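Local coordinates for protein naphthalene dioxygenase large subunit (Rhodococcus sp., PDB 2B1X) that forms the large subunit of a Rieske-type non-haem iron dioxygenase, carrying a [2Fe-2S] cluster and a mononuclear iron site in separate domains, at residues A[26-31]-A[378-383]. Sequence-based numbering, arbitrary orientation.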
loop_
_atom_site.group_PDB
_atom_site.type_symbol
_atom_site.label_atom_id
_atom_site.label_comp_id
_atom_site.label_asym_id
_atom_site.label_seq_id
_atom_site.Cartn_x
_atom_site.Cartn_y
_atom_site.Cartn_z
ATOM N N ALA A 26 1.487 -11.548 23.348
ATOM C CA ALA A 26 0.983 -11.961 22.058
ATOM C C ALA A 26 -0.359 -11.309 21.724
ATOM O O ALA A 26 -0.804 -11.384 20.578
ATOM C CB ALA A 26 0.846 -13.465 22.005
ATOM N N ILE A 27 -0.987 -10.643 22.689
ATOM C CA ILE A 27 -2.321 -10.083 22.444
ATOM C C ILE A 27 -2.339 -8.755 21.683
ATOM O O ILE A 27 -3.397 -8.348 21.213
ATOM C CB ILE A 27 -3.118 -9.939 23.740
ATOM C CG1 ILE A 27 -2.527 -8.807 24.590
ATOM C CG2 ILE A 27 -3.204 -11.275 24.485
ATOM C CD1 ILE A 27 -3.449 -8.327 25.681
ATOM N N ILE A 28 -1.186 -8.106 21.535
ATOM C CA ILE A 28 -1.134 -6.767 20.973
ATOM C C ILE A 28 -1.249 -6.681 19.442
ATOM O O ILE A 28 -2.070 -5.918 18.908
ATOM C CB ILE A 28 0.129 -6.000 21.485
ATOM C CG1 ILE A 28 0.014 -5.736 22.993
ATOM C CG2 ILE A 28 0.291 -4.682 20.751
ATOM C CD1 ILE A 28 1.319 -5.342 23.636
ATOM N N ASN A 29 -0.411 -7.434 18.748
ATOM C CA ASN A 29 -0.334 -7.349 17.296
ATOM C C ASN A 29 -0.234 -8.763 16.706
ATOM O O ASN A 29 0.865 -9.290 16.537
ATOM C CB ASN A 29 0.885 -6.507 16.906
ATOM C CG ASN A 29 1.036 -6.350 15.416
ATOM O OD1 ASN A 29 0.181 -6.813 14.635
ATOM N ND2 ASN A 29 2.141 -5.739 14.993
ATOM N N ASP A 30 -1.375 -9.374 16.428
ATOM C CA ASP A 30 -1.420 -10.734 15.881
ATOM C C ASP A 30 -2.652 -10.943 14.989
ATOM O O ASP A 30 -3.754 -10.675 15.432
ATOM C CB ASP A 30 -1.428 -11.726 17.044
ATOM C CG ASP A 30 -1.318 -13.147 16.573
ATOM O OD1 ASP A 30 -2.369 -13.815 16.469
ATOM O OD2 ASP A 30 -0.238 -13.661 16.241
ATOM N N PRO A 31 -2.483 -11.458 13.755
ATOM C CA PRO A 31 -3.622 -11.615 12.834
ATOM C C PRO A 31 -4.738 -12.521 13.410
ATOM O O PRO A 31 -5.905 -12.192 13.247
ATOM C CB PRO A 31 -3.007 -12.254 11.583
ATOM C CG PRO A 31 -1.562 -12.021 11.685
ATOM C CD PRO A 31 -1.226 -11.937 13.157
ATOM N N SER A 378 5.089 2.487 18.009
ATOM C CA SER A 378 6.356 1.828 18.315
ATOM C C SER A 378 6.171 0.447 18.993
ATOM O O SER A 378 6.811 -0.529 18.571
ATOM C CB SER A 378 7.212 2.744 19.211
ATOM O OG SER A 378 8.335 2.049 19.728
ATOM N N ILE A 379 5.349 0.393 20.060
ATOM C CA ILE A 379 5.046 -0.869 20.749
ATOM C C ILE A 379 4.487 -1.868 19.744
ATOM O O ILE A 379 4.933 -3.037 19.679
ATOM C CB ILE A 379 3.955 -0.644 21.811
ATOM C CG1 ILE A 379 4.432 0.295 22.913
ATOM C CG2 ILE A 379 3.492 -1.986 22.429
ATOM C CD1 ILE A 379 3.294 0.672 23.857
ATOM N N THR A 380 3.534 -1.401 18.930
ATOM C CA THR A 380 2.840 -2.293 17.986
ATOM C C THR A 380 3.821 -2.945 17.025
ATOM O O THR A 380 3.733 -4.118 16.776
ATOM C CB THR A 380 1.787 -1.463 17.210
ATOM O OG1 THR A 380 0.771 -1.085 18.151
ATOM C CG2 THR A 380 1.038 -2.337 16.189
ATOM N N ARG A 381 4.751 -2.163 16.480
ATOM C CA ARG A 381 5.729 -2.679 15.535
ATOM C C ARG A 381 6.592 -3.788 16.136
ATOM O O ARG A 381 6.732 -4.858 15.555
ATOM C CB ARG A 381 6.651 -1.563 15.029
ATOM C CG ARG A 381 7.715 -2.063 14.021
ATOM C CD ARG A 381 8.474 -0.967 13.338
ATOM N NE ARG A 381 9.377 -1.526 12.333
ATOM C CZ ARG A 381 10.599 -1.048 12.100
ATOM N NH1 ARG A 381 11.030 -0.006 12.797
ATOM N NH2 ARG A 381 11.371 -1.614 11.175
ATOM N N VAL A 382 7.194 -3.500 17.274
ATOM C CA VAL A 382 8.119 -4.431 17.840
ATOM C C VAL A 382 7.366 -5.657 18.453
ATOM O O VAL A 382 7.914 -6.762 18.514
ATOM C CB VAL A 382 9.182 -3.685 18.719
ATOM C CG1 VAL A 382 8.674 -3.362 20.139
ATOM C CG2 VAL A 382 10.497 -4.449 18.734
ATOM N N MET A 383 6.076 -5.475 18.776
ATOM C CA MET A 383 5.237 -6.564 19.255
ATOM C C MET A 383 4.689 -7.524 18.206
ATOM O O MET A 383 3.986 -8.485 18.572
ATOM C CB MET A 383 4.097 -6.058 20.159
ATOM C CG MET A 383 4.519 -5.548 21.568
ATOM S SD MET A 383 5.600 -6.580 22.614
ATOM C CE MET A 383 5.122 -8.181 22.079
HETATM O O HOH W 1 1.723 -9.025 20.034
#
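N29 and I28 meet the last turn of helix 369-382 and M383 just beyond it in two ways, one polar and one apolar, which together show how a loop can be held against the end of a helix. The amide of N29 reaches the helix with CG anti to its own backbone N (chi1 -179°), and ND2 donates to the carbonyl O of T380 at 2.9 Å. The bond is fairly straight, 159° at the hydrogen; the acceptor lies near the amide plane, whereas the donor stands above the carbonyl plane, 44° out of it. The methyl CG2 of T380 sits 3.8 Å from ND2, the two side chains crossing at about a right angle, while T380 OG1 is hydrogen-bonded to W376 O of the same helix and to N202 N. A water adds a second link, accepting from N29 N and donating to M383 O at 2.7 Å. Beside this, I28 meets M383 at a slant, CD1 to CG 3.8 Å, and crosses I379 at about a right angle. Both I28 and M383 are buried. The arrangement is a side-chain amide bonded to a last-turn carbonyl with apolar packing beside it, joining the N-terminal region to the catalytic-domain helix that carries D372, an iron(III) ligand.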